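Local coordinates for 2-keto-3-deoxy-D-arabinonate dehydratase (Sulfolobus solfataricus, PDB 2Q18), which catalyses the dehydration of 2-dehydro-3-deoxy-D-arabinonate to 2,5-dioxopentanoate, a step of the pentose oxidation pathway that leads from D-arabinonate to 2-oxoglutarate, at the interface of chains A and B and the interface of chains A and C. Coordinates in Å, arbitrary orientation; residue numbers count along the deposited sequence, not the author numbering. Chains: chain A/B/C, 2-keto-3-deoxy-D-arabinonate dehydratase.

Contact 1: the interface of chains A and B. Residues chain A 8-9, 11, 13, 25; chain B 27, 44-45.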
# COMPACT_ATOMS: atom_id res chain seq x y z
N LYS A 8 11.56 -12.24 11.88
CA LYS A 8 11.20 -13.63 11.69
C LYS A 8 10.80 -13.81 10.24
O LYS A 8 9.84 -13.20 9.77
CB LYS A 8 10.02 -13.99 12.61
CG LYS A 8 9.49 -15.41 12.48
CD LYS A 8 8.19 -15.55 13.27
CE LYS A 8 7.82 -16.99 13.51
NZ LYS A 8 6.59 -17.06 14.36
N ARG A 9 11.56 -14.64 9.52
CA ARG A 9 11.33 -14.90 8.10
C ARG A 9 11.13 -13.60 7.31
O ARG A 9 10.26 -13.52 6.43
CB ARG A 9 10.13 -15.85 7.91
CG ARG A 9 10.19 -17.12 8.76
CD ARG A 9 8.88 -17.89 8.67
NE ARG A 9 8.55 -18.21 7.29
CZ ARG A 9 8.75 -19.40 6.71
NH1 ARG A 9 8.43 -19.58 5.44
NH2 ARG A 9 9.28 -20.40 7.42
N TYR A 11 9.93 -10.68 8.31
CA TYR A 11 8.95 -9.75 8.90
C TYR A 11 9.19 -9.52 10.40
O TYR A 11 9.89 -10.30 11.05
CB TYR A 11 7.50 -10.19 8.63
CG TYR A 11 7.15 -11.59 9.09
CD1 TYR A 11 7.17 -12.66 8.19
CD2 TYR A 11 6.77 -11.85 10.41
CE1 TYR A 11 6.84 -13.95 8.60
CE2 TYR A 11 6.44 -13.14 10.83
CZ TYR A 11 6.48 -14.19 9.92
OH TYR A 11 6.16 -15.47 10.33
N ILE A 13 7.91 -8.83 14.44
CA ILE A 13 6.89 -8.97 15.47
C ILE A 13 7.37 -8.23 16.72
O ILE A 13 8.52 -8.41 17.16
CB ILE A 13 6.57 -10.44 15.83
CG1 ILE A 13 6.21 -11.25 14.58
CG2 ILE A 13 5.42 -10.51 16.85
CD1 ILE A 13 6.13 -12.76 14.80
N ARG A 25 2.18 -10.07 22.84
CA ARG A 25 2.40 -9.80 21.42
C ARG A 25 1.55 -8.61 21.01
O ARG A 25 0.32 -8.63 21.16
CB ARG A 25 2.04 -11.02 20.58
CG ARG A 25 2.11 -10.78 19.08
CD ARG A 25 2.14 -12.09 18.34
NE ARG A 25 2.00 -11.90 16.90
CZ ARG A 25 2.33 -12.81 15.99
NH1 ARG A 25 2.84 -13.98 16.37
NH2 ARG A 25 2.17 -12.55 14.71
N ASP B 27 0.69 -15.63 12.10
CA ASP B 27 1.51 -14.58 11.50
C ASP B 27 1.00 -14.19 10.12
O ASP B 27 1.09 -13.03 9.73
CB ASP B 27 2.96 -15.06 11.34
CG ASP B 27 3.68 -15.24 12.66
OD1 ASP B 27 3.19 -14.76 13.70
OD2 ASP B 27 4.75 -15.87 12.63
N LEU B 44 2.73 -20.84 11.14
CA LEU B 44 3.55 -19.74 11.64
C LEU B 44 2.75 -18.88 12.62
O LEU B 44 1.71 -18.32 12.27
CB LEU B 44 4.09 -18.88 10.49
CG LEU B 44 4.90 -19.58 9.39
CD1 LEU B 44 5.17 -18.62 8.24
CD2 LEU B 44 6.20 -20.18 9.92
N GLY B 45 3.26 -18.77 13.85
CA GLY B 45 2.62 -17.96 14.88
C GLY B 45 3.06 -18.29 16.29
O GLY B 45 3.94 -19.13 16.49
O HOH W 1 6.16 -19.87 14.32
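A:Lys8 ends strand 2-8 and A:Tyr11 begins strand 11-17, with A:Arg9 taking a positive phi of 47° in the turn between them, and this hairpin faces B:Asp27 in a loop, B:Leu44, just before strand 45-49, and B:Gly45, its first residue. The carboxylate of B:Asp27 is the hub, a short acidic side chain that can offer each oxygen to a different set of donors. B:Asp27 OD2 takes a salt bridge from the ammonium NZ of A:Lys8 at 2.8 Å, on its syn lone pair. The phenol OH of A:Tyr11 donates to B:Asp27 OD2 as well, at 2.7 Å, but from the anti side and tilted from the carboxylate plane. A long, extended lysine suits this place because its charge must cross to the partner. The tyrosine's first torsion (chi1 55°), with CG between backbone N and carbonyl carbon, puts the ring beneath A:Lys8 O, which sits over its centre, while the OH reaches B:Asp27. B:Asp27 OD1 goes to A:Arg25, whose NH1 and NH2 both grip it end-on, NH2 at 2.6 Å, with the guanidinium and carboxylate planes 37° apart. A:Ile13 backs that guanidinium, its CG2 lying over one face towards the rim. Outside the charged cluster, B:Leu44 crosses A:Arg9 at about a right angle, both methyls against the arginine's CD and NE. Water 1 bridges the chains, 2.8 Å from A:Lys8 NZ and 3.1 Å from the backbone N of B:Gly45.

Contact 2: the interface of chains A and C. Residues chain A 134, 136, 170, 173, 180; chain C 112, 239, 242.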
# COMPACT_ATOMS: atom_id res chain seq x y z
N ARG A 134 34.82 2.80 10.98
CA ARG A 134 35.11 3.30 9.64
C ARG A 134 36.47 2.77 9.17
O ARG A 134 37.40 2.62 9.96
CB ARG A 134 35.14 4.84 9.64
CG ARG A 134 33.77 5.53 9.83
CD ARG A 134 33.92 7.06 9.82
NE ARG A 134 34.57 7.49 8.58
CZ ARG A 134 33.97 8.08 7.56
NH1 ARG A 134 32.67 8.38 7.61
NH2 ARG A 134 34.68 8.39 6.49
N ASP A 136 38.63 4.30 7.58
CA ASP A 136 39.63 5.36 7.68
C ASP A 136 39.78 5.93 9.08
O ASP A 136 40.35 7.01 9.26
CB ASP A 136 39.33 6.47 6.66
CG ASP A 136 37.97 7.15 6.88
OD1 ASP A 136 37.19 6.71 7.77
OD2 ASP A 136 37.69 8.13 6.16
N LEU A 170 39.00 11.34 13.96
CA LEU A 170 38.53 12.28 12.93
C LEU A 170 38.00 13.57 13.56
O LEU A 170 38.26 14.66 13.06
CB LEU A 170 37.47 11.63 12.02
CG LEU A 170 37.85 10.35 11.26
CD1 LEU A 170 36.75 9.96 10.26
CD2 LEU A 170 39.19 10.47 10.55
N GLU A 173 40.92 15.69 14.88
CA GLU A 173 41.57 16.28 13.71
C GLU A 173 40.98 17.66 13.37
O GLU A 173 41.72 18.60 13.05
CB GLU A 173 41.37 15.33 12.54
CG GLU A 173 42.57 15.09 11.67
CD GLU A 173 42.44 13.79 10.90
OE1 GLU A 173 42.68 12.71 11.50
OE2 GLU A 173 42.08 13.84 9.71
N GLN A 180 31.19 13.27 9.80
CA GLN A 180 31.87 12.09 9.27
C GLN A 180 32.25 11.10 10.38
O GLN A 180 32.22 9.89 10.17
CB GLN A 180 33.13 12.48 8.49
CG GLN A 180 32.85 13.12 7.14
CD GLN A 180 34.13 13.49 6.41
OE1 GLN A 180 34.80 12.63 5.83
NE2 GLN A 180 34.47 14.78 6.43
N ARG C 112 41.14 15.64 3.66
CA ARG C 112 39.74 15.35 3.95
C ARG C 112 38.87 16.61 3.89
O ARG C 112 39.07 17.53 4.68
CB ARG C 112 39.60 14.68 5.33
CG ARG C 112 38.15 14.27 5.68
CD ARG C 112 38.04 13.65 7.07
NE ARG C 112 38.86 12.44 7.19
CZ ARG C 112 38.48 11.22 6.81
NH1 ARG C 112 39.31 10.20 6.97
NH2 ARG C 112 37.28 11.02 6.28
N TYR C 239 34.09 11.07 -0.35
CA TYR C 239 34.08 11.13 1.12
C TYR C 239 32.67 11.02 1.71
O TYR C 239 32.51 10.56 2.84
CB TYR C 239 34.80 12.39 1.62
CG TYR C 239 36.31 12.25 1.58
CD1 TYR C 239 37.02 12.47 0.39
CD2 TYR C 239 37.03 11.89 2.71
CE1 TYR C 239 38.41 12.33 0.34
CE2 TYR C 239 38.42 11.75 2.68
CZ TYR C 239 39.10 11.97 1.49
OH TYR C 239 40.47 11.83 1.46
N ARG C 242 31.79 7.08 1.58
CA ARG C 242 32.73 6.20 2.28
C ARG C 242 32.14 5.62 3.56
O ARG C 242 31.85 6.36 4.50
CB ARG C 242 34.04 6.93 2.60
CG ARG C 242 35.07 6.05 3.29
CD ARG C 242 36.36 6.80 3.56
NE ARG C 242 37.10 7.08 2.34
CZ ARG C 242 38.27 7.72 2.31
NH1 ARG C 242 38.82 8.16 3.43
NH2 ARG C 242 38.87 7.94 1.15
O HOH W 2 34.36 10.27 4.72
O HOH W 3 31.25 9.07 5.06
O HOH W 4 41.95 12.24 7.69
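C:Arg112 and C:Arg242 both reach the carboxylate of A:Asp136 in an intersubunit salt-bridge cluster centred on OD2; a carboxylate suits this place because one oxygen can accept several N-H groups. C:Arg112 holds A:Asp136 OD2 end-on, NH1 at 2.8 Å and NH2 at 2.9 Å, descending from above the carboxylate plane. C:Arg242 brings NH1 to the anti side of A:Asp136 OD2 at 3.0 Å, in a nearly straight bond (165° at H). Within chain A, A:Arg134, bent at chi3, grips the carboxylate side-on, NE to OD1 and NH2 to OD2, and so fixes its rotation. An alanine at A:Asp136 is likely to leave C:Arg112 and C:Arg242 without their shared acceptor and A:Arg134 free to turn. Outside the salt bridges, C:Arg112 NH2 also donates to the neutral amide oxygen OE1 of A:Gln180 at 3.0 Å. Arginine can bond at its edge and pack on its faces: A:Leu170 CD1 covers one face of the C:Arg112 guanidinium over its centre, and CE2 of its own chain's C:Tyr239 the other, offset toward the rim. Water 2 joins A:Arg134 and A:Gln180 to the C:Tyr239 carbonyl; water 4 links A:Glu173 to C:Arg112. In the fold, chain A contributes the loop after strand 131-133 and helices 168-173 and 178-182, chain C the C-terminal end of helix 233-241 and the loop before strand 114-119.

Contact 3: the interface of chains A and C. Residues chain A 96, 103, 174-175; chain C 96, 98, 103, 175.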
# COMPACT_ATOMS: atom_id res chain seq x y z
N ALA A 96 40.70 22.31 19.23
CA ALA A 96 40.26 23.60 18.70
C ALA A 96 39.85 24.50 19.86
O ALA A 96 39.21 24.05 20.81
CB ALA A 96 39.10 23.41 17.73
N ILE A 103 36.68 24.55 22.52
CA ILE A 103 35.28 24.50 22.08
C ILE A 103 34.39 23.67 23.01
O ILE A 103 33.22 24.00 23.22
CB ILE A 103 35.16 24.02 20.61
CG1 ILE A 103 35.85 22.66 20.42
CG2 ILE A 103 35.73 25.07 19.66
CD1 ILE A 103 35.57 21.99 19.08
N ASN A 174 39.66 17.77 13.44
CA ASN A 174 38.93 19.01 13.15
C ASN A 174 37.47 18.83 13.57
O ASN A 174 36.84 17.84 13.20
CB ASN A 174 39.00 19.34 11.65
CG ASN A 174 38.70 20.80 11.35
OD1 ASN A 174 37.72 21.36 11.82
ND2 ASN A 174 39.56 21.42 10.53
N PRO A 175 36.92 19.79 14.36
CA PRO A 175 35.50 19.73 14.75
C PRO A 175 34.54 19.73 13.56
O PRO A 175 33.39 19.30 13.69
CB PRO A 175 35.31 21.00 15.58
CG PRO A 175 36.47 21.89 15.23
CD PRO A 175 37.60 20.96 14.93
N ALA C 96 37.39 29.58 15.86
CA ALA C 96 38.05 28.43 16.49
C ALA C 96 39.32 28.10 15.72
O ALA C 96 39.34 28.14 14.49
CB ALA C 96 37.11 27.23 16.52
N ILE C 98 43.17 25.62 15.66
CA ILE C 98 43.99 24.50 16.10
C ILE C 98 45.45 24.86 15.86
O ILE C 98 45.86 25.06 14.71
CB ILE C 98 43.62 23.19 15.35
CG1 ILE C 98 42.16 22.82 15.60
CG2 ILE C 98 44.56 22.05 15.76
CD1 ILE C 98 41.58 21.83 14.61
N ILE C 103 40.13 26.48 11.99
CA ILE C 103 39.54 25.22 11.54
C ILE C 103 39.18 25.22 10.05
O ILE C 103 39.32 24.20 9.38
CB ILE C 103 38.32 24.81 12.41
CG1 ILE C 103 37.27 25.93 12.44
CG2 ILE C 103 38.78 24.43 13.82
CD1 ILE C 103 35.93 25.52 13.05
N PRO C 175 31.86 25.92 16.55
CA PRO C 175 31.72 24.94 15.46
C PRO C 175 30.86 23.73 15.84
O PRO C 175 30.34 23.05 14.95
CB PRO C 175 33.16 24.50 15.19
CG PRO C 175 33.94 24.90 16.41
CD PRO C 175 33.27 26.13 16.92
O HOH W 5 30.78 20.46 13.83
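A:Pro175 and C:Ile103 lie at the heart of a small, mainly apolar patch next to the two-fold axis, where the same residues of both chains meet. Its van der Waals packing is reciprocal: CG of A:Pro175 touches CG2 of C:Ile103 at 3.7 Å, and C:Pro175 CG meets A:Ile103 CG2 at the same 3.7 Å. A:Ile103 and C:Ile103 each have CG2 anti to their own carbonyl carbon while CG1 takes the more hindered site (chi1 55°), which turns the CG2 methyl to the partner's proline. The rigid, compact pyrrolidine rings suit this place, lying against the branched side chains and near each other, A:Pro175 CB 4.1 Å from C:Pro175 CB. A:Ala96, with only a methyl, leaves its backbone open to a side chain, and C:Ile98 CG1 comes within 3.7 Å of A:Ala96 CA. The delta methyl CD1 of C:Ile98 reaches the CD corner of the A:Pro175 ring. Hydrogen bonding adds direction: the amide ND2 of A:Asn174 donates to the carbonyl oxygen of C:Ile103 at 3.0 Å, nearly straight (167° at H), the donor lying 15° from the carbonyl plane of C:Ile103. An amide suits the role, pairing a donor for this first-turn carbonyl of helix 103-109 with an OD1 that rests against C:Ile103 CB. By water, the backbone oxygens of A:Pro175 and C:Pro175 share water 5, at 2.9 Å from each. The patch probably helps to seat chains A and C in register within the homotetramer, through shape fit rather than charge.

Contact 2 and contact 3 belong to one interface, that of chains A and C, with centres of their C-alpha atoms about 16 Å apart, and are joined through chain A's helix 168-173, whose residues line contact 2 and whose end leads directly into the segment that packs in contact 3. Contact 1 lies about 39 Å from contact 2 and 49 Å from contact 3, on a different face built from the N-terminal strands. Chain A therefore bonds to B and C through separate surfaces, each two-fold symmetric, which fits a homotetramer assembled from two kinds of dimer contact.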